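Local coordinates for heavy-metal chelation domain-containing protein (Pyrococcus horikoshii, PDB 3NPG), which is of unknown function but belongs to the DUF364 family, whose members are putatively linked to heavy-metal chelation, at the interface of chains A and B and the interface of chains A and C. Numbering follows the deposited sequence. Chains: chain A/B/C, uncharacterized DUF364 family protein.

Contact 1: the interface of chains A and B. Residues chain A 54, 56, 143, 155, 177, 179; chain B 143, 153-156.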
# COMPACT_ATOMS: atom_id res chain seq x y z
N GLU A 54 3.87 5.77 6.52
CA GLU A 54 3.53 5.85 7.94
C GLU A 54 2.69 7.11 8.25
O GLU A 54 2.08 7.20 9.32
CB GLU A 54 4.80 5.85 8.80
CG GLU A 54 5.67 4.62 8.61
CD GLU A 54 5.10 3.35 9.21
OE1 GLU A 54 5.03 3.26 10.46
OE2 GLU A 54 4.75 2.43 8.43
N GLN A 56 -0.36 9.38 8.32
CA GLN A 56 -1.81 9.23 8.23
C GLN A 56 -2.47 10.58 8.04
O GLN A 56 -3.51 10.68 7.40
CB GLN A 56 -2.36 8.52 9.48
CG GLN A 56 -1.67 7.18 9.77
CD GLN A 56 -2.57 6.21 10.49
OE1 GLN A 56 -3.80 6.39 10.55
NE2 GLN A 56 -2.00 5.13 10.98
N ARG A 143 8.88 -3.68 5.62
CA ARG A 143 7.57 -3.17 5.99
C ARG A 143 6.89 -2.46 4.78
O ARG A 143 5.69 -2.62 4.57
CB ARG A 143 7.69 -2.22 7.19
CG ARG A 143 6.37 -1.82 7.79
CD ARG A 143 6.55 -1.13 9.12
NE ARG A 143 5.37 -0.33 9.46
CZ ARG A 143 4.31 -0.81 10.10
NH1 ARG A 143 4.29 -2.07 10.52
NH2 ARG A 143 3.28 -0.02 10.37
N ASP A 155 7.32 -7.88 8.50
CA ASP A 155 7.95 -7.39 9.74
C ASP A 155 7.30 -8.00 11.01
O ASP A 155 7.87 -7.90 12.09
CB ASP A 155 7.95 -5.86 9.79
CG ASP A 155 6.58 -5.23 9.90
OD1 ASP A 155 6.19 -4.84 11.02
OD2 ASP A 155 5.93 -5.06 8.86
N ASN A 177 10.48 5.10 13.05
CA ASN A 177 9.19 4.37 13.14
C ASN A 177 8.90 3.73 14.53
O ASN A 177 7.76 3.34 14.79
CB ASN A 177 9.05 3.35 12.00
CG ASN A 177 10.09 2.26 11.99
OD1 ASN A 177 10.68 1.92 13.02
ND2 ASN A 177 10.28 1.64 10.84
N THR A 179 10.49 0.97 15.92
CA THR A 179 10.69 -0.48 15.99
C THR A 179 12.01 -0.89 16.68
O THR A 179 12.19 -2.06 17.01
CB THR A 179 10.57 -1.11 14.58
OG1 THR A 179 11.49 -0.48 13.70
CG2 THR A 179 9.17 -1.00 14.02
N ARG B 143 -2.88 -1.55 10.78
CA ARG B 143 -1.78 -1.87 9.87
C ARG B 143 -2.19 -1.63 8.39
O ARG B 143 -1.40 -1.11 7.61
CB ARG B 143 -1.33 -3.32 10.09
CG ARG B 143 -0.04 -3.70 9.38
CD ARG B 143 0.36 -5.12 9.75
NE ARG B 143 1.40 -5.65 8.88
CZ ARG B 143 2.70 -5.59 9.16
NH1 ARG B 143 3.12 -5.02 10.28
NH2 ARG B 143 3.59 -6.11 8.32
N TYR B 153 -3.51 5.03 14.48
CA TYR B 153 -2.04 5.16 14.55
C TYR B 153 -1.35 3.93 13.93
O TYR B 153 -2.03 2.97 13.56
CB TYR B 153 -1.56 5.34 16.01
CG TYR B 153 -2.12 6.57 16.69
CD1 TYR B 153 -1.63 7.84 16.39
CD2 TYR B 153 -3.05 6.46 17.72
CE1 TYR B 153 -2.12 8.98 17.04
CE2 TYR B 153 -3.54 7.59 18.38
CZ TYR B 153 -3.07 8.84 18.04
OH TYR B 153 -3.56 9.96 18.68
N SER B 154 -0.01 3.96 13.83
CA SER B 154 0.76 2.85 13.27
C SER B 154 0.83 1.69 14.26
O SER B 154 0.76 1.91 15.47
CB SER B 154 2.17 3.31 12.90
OG SER B 154 2.90 2.29 12.23
N ASP B 155 1.00 0.45 13.75
CA ASP B 155 1.11 -0.73 14.62
C ASP B 155 2.50 -0.82 15.28
O ASP B 155 2.68 -1.59 16.23
CB ASP B 155 0.75 -2.02 13.85
CG ASP B 155 1.72 -2.37 12.74
OD1 ASP B 155 1.77 -1.63 11.74
OD2 ASP B 155 2.34 -3.46 12.82
N THR B 156 3.47 -0.00 14.81
CA THR B 156 4.82 0.04 15.38
C THR B 156 4.82 0.72 16.76
O THR B 156 5.77 0.56 17.54
CB THR B 156 5.81 0.72 14.40
OG1 THR B 156 5.44 2.08 14.22
CG2 THR B 156 5.87 0.01 13.06
O HOH W 1 5.18 4.67 13.01
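A:Arg143 and B:Asp155 meet tip to tip across the two-fold interface of chains A and B, and the exchanged pair, B:Arg143 with A:Asp155, lies beside them. Salt bridges dominate. Both terminal nitrogens of A:Arg143 converge on one carboxylate oxygen, NH2 standing 2.6 Å from B:Asp155 OD1; they arrive from the same face of the carboxylate, whose plane is turned 34° from the guanidinium. In the twin as modelled, B:Arg143 NH1 makes a nearly straight bond to A:Asp155 OD1, whereas NH2 reaches A:Asp155 OD2 at 2.6 Å from above the carboxylate plane, a difference that may not be significant at this resolution. Each arginine has CG anti to its backbone N (chi1 -171° in A:Arg143) and an extended chain as far as NE, which carries the guanidinium across to the partner. The two guanidinium planes are almost perpendicular, and the aspartates around them probably offset the repulsion between like charges.

On the chain A side, A:Arg143 NE donates to A:Glu54 OE2 at 3.0 Å, within the guanidinium plane, so the group is held at both ends against rotation. Hydroxyl bonds extend the polar network. B:Ser154 OG donates to A:Glu54 OE1 at 2.9 Å, on the syn side but tilted out of the carboxylate plane, and B:Thr156 OG1 gives its hydrogen to the backbone carbonyl A:Asn177 O at 2.7 Å. A:Asn177 OD1 accepts from both the hydroxyl and the backbone N of A:Thr179, which probably steadies A:Thr179. Water 1 bridges A:Glu54 OE1 and B:Thr156 OG1.

Apolar contact comes from the B:Thr156 methyl, CG2, which sits over the centre of one guanidinium face, 3.4 Å from A:Arg143 CZ. The same methyl touches A:Thr179 CG2 at 3.6 Å. Together, the paired arginines and aspartates join chains A and B in the deposited tetramer and may help to hold a biological oligomer together.

Contact 2: the interface of chains A and C. Residues chain A 26-30, 231; chain C 26-30, 231.
A:Phe26 lays the CE2 corner of its ring against the aliphatic start of C:Lys231, 3.5 Å from CB, and C:Phe26 does the same to A:Lys231. The ring gets there with CG between the backbone N and the carbonyl carbon (chi1 63°). C:Lys231 then runs on, extended, past the backbone carbonyl of A:Phe26, its CG 3.4 Å from A:Phe26 O. An alanine in place of A:Phe26 would probably leave the C:Lys231 methylenes without their aromatic support and open a gap beside them.

The close-packed centre is mostly backbone. A:Gly29 and C:Gly29 form an antiparallel beta bridge, flanked by bonds from C:Leu30 N to A:Phe28 O (3.0 Å) and from A:Leu30 N to C:Phe28 O. Outside these, A:Phe28 N donates to C:Lys231 O at 2.9 Å. Beyond the bridge the leucines meet branch to branch, CD1 of A:Leu30 lying 3.8 Å from CD1 of C:Leu30, while the A:Phe28 ring turns its edge to C:Leu30 O.

The polar part is probably the looser and wetter one: A:Ser27 OG and C:Ser27 OG share a hydrogen bond of 3.0 Å, and water 2 links A:Phe28 O with C:Leu30 O. The end of strand 22-27 and the extended segment 28-30, which leads towards strand 32-38, pair with their copies, and each also meets the end of the helix beginning at residue 223 in the other chain.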
# COMPACT_ATOMS: atom_id res chain seq x y z
N PHE A 26 15.20 23.85 8.00
CA PHE A 26 14.69 22.48 8.11
C PHE A 26 13.70 22.20 6.98
O PHE A 26 13.25 23.13 6.30
CB PHE A 26 14.01 22.26 9.48
CG PHE A 26 12.78 23.11 9.70
CD1 PHE A 26 12.90 24.41 10.19
CD2 PHE A 26 11.51 22.63 9.43
CE1 PHE A 26 11.78 25.21 10.37
CE2 PHE A 26 10.39 23.43 9.62
CZ PHE A 26 10.52 24.72 10.09
N SER A 27 13.34 20.91 6.78
CA SER A 27 12.36 20.52 5.77
C SER A 27 11.94 19.07 5.95
O SER A 27 12.78 18.17 5.91
CB SER A 27 12.93 20.72 4.36
OG SER A 27 12.01 20.33 3.36
N PHE A 28 10.62 18.83 6.11
CA PHE A 28 10.07 17.48 6.12
C PHE A 28 9.86 17.07 4.65
O PHE A 28 8.80 17.33 4.08
CB PHE A 28 8.74 17.44 6.91
CG PHE A 28 8.09 16.07 6.97
CD1 PHE A 28 8.59 15.07 7.79
CD2 PHE A 28 6.94 15.79 6.24
CE1 PHE A 28 8.00 13.81 7.84
CE2 PHE A 28 6.34 14.54 6.29
CZ PHE A 28 6.87 13.56 7.09
N GLY A 29 10.92 16.59 4.02
CA GLY A 29 10.91 16.30 2.60
C GLY A 29 11.35 14.90 2.23
O GLY A 29 11.67 14.10 3.11
N LEU A 30 11.37 14.61 0.91
CA LEU A 30 11.74 13.30 0.39
C LEU A 30 13.06 13.38 -0.43
O LEU A 30 13.28 14.36 -1.14
CB LEU A 30 10.62 12.72 -0.49
CG LEU A 30 9.35 12.27 0.24
CD1 LEU A 30 8.22 12.05 -0.73
CD2 LEU A 30 9.60 11.00 1.04
N LYS A 231 17.06 18.85 -1.46
CA LYS A 231 15.91 19.63 -1.93
C LYS A 231 15.44 19.15 -3.30
O LYS A 231 14.25 19.25 -3.61
CB LYS A 231 16.27 21.13 -1.98
CG LYS A 231 16.34 21.79 -0.62
CD LYS A 231 17.10 23.10 -0.68
CE LYS A 231 16.98 23.86 0.61
NZ LYS A 231 18.04 24.88 0.75
N PHE C 26 13.67 26.17 -3.14
CA PHE C 26 12.78 25.08 -3.56
C PHE C 26 12.93 23.89 -2.61
O PHE C 26 13.89 23.83 -1.83
CB PHE C 26 13.09 24.65 -5.01
CG PHE C 26 14.48 24.08 -5.21
CD1 PHE C 26 15.56 24.91 -5.45
CD2 PHE C 26 14.70 22.71 -5.16
CE1 PHE C 26 16.85 24.39 -5.60
CE2 PHE C 26 15.98 22.18 -5.33
CZ PHE C 26 17.05 23.03 -5.55
N SER C 27 12.01 22.91 -2.70
CA SER C 27 12.06 21.70 -1.89
C SER C 27 11.07 20.66 -2.37
O SER C 27 9.87 20.93 -2.41
CB SER C 27 11.79 22.02 -0.41
OG SER C 27 11.83 20.85 0.40
N PHE C 28 11.56 19.46 -2.69
CA PHE C 28 10.70 18.33 -3.01
C PHE C 28 10.30 17.68 -1.68
O PHE C 28 11.01 16.80 -1.18
CB PHE C 28 11.44 17.32 -3.93
CG PHE C 28 10.62 16.10 -4.31
CD1 PHE C 28 9.59 16.20 -5.23
CD2 PHE C 28 10.91 14.85 -3.76
CE1 PHE C 28 8.82 15.08 -5.57
CE2 PHE C 28 10.15 13.73 -4.11
CZ PHE C 28 9.11 13.85 -5.01
N GLY C 29 9.26 18.23 -1.06
CA GLY C 29 8.85 17.81 0.28
C GLY C 29 7.40 17.40 0.41
O GLY C 29 6.65 17.42 -0.56
N LEU C 30 7.00 17.03 1.65
CA LEU C 30 5.64 16.60 1.96
C LEU C 30 4.95 17.61 2.91
O LEU C 30 5.59 18.15 3.82
CB LEU C 30 5.65 15.20 2.60
CG LEU C 30 5.98 14.03 1.67
CD1 LEU C 30 6.27 12.80 2.46
CD2 LEU C 30 4.86 13.77 0.68
N LYS C 231 7.42 23.45 5.39
CA LYS C 231 8.61 22.75 5.88
C LYS C 231 8.27 21.85 7.09
O LYS C 231 8.93 20.83 7.30
CB LYS C 231 9.72 23.75 6.25
CG LYS C 231 10.39 24.39 5.04
CD LYS C 231 11.14 25.66 5.43
CE LYS C 231 11.98 26.16 4.29
NZ LYS C 231 12.35 27.57 4.46
O HOH W 2 8.29 19.86 3.25

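Contacts 1 and 2 lie about 22 Å apart, measured between the centres of their C-alpha atoms, and have no residue in common. Chain A takes part in both, facing chain B through the 3-10 helices 52-54 and 155-157, helix 174-177 and nearby loops, and chain C through strand 22-27, the extended segment 28-30 and helix 223-232. Contact 1 relies on charged and hydroxyl side chains, contact 2 largely on backbone pairing. Each belongs to a different two-fold interface, so one subunit can hold two neighbours at once, which suits the four-copy deposited assembly; the structure alone does not show that this tetramer forms in the cell.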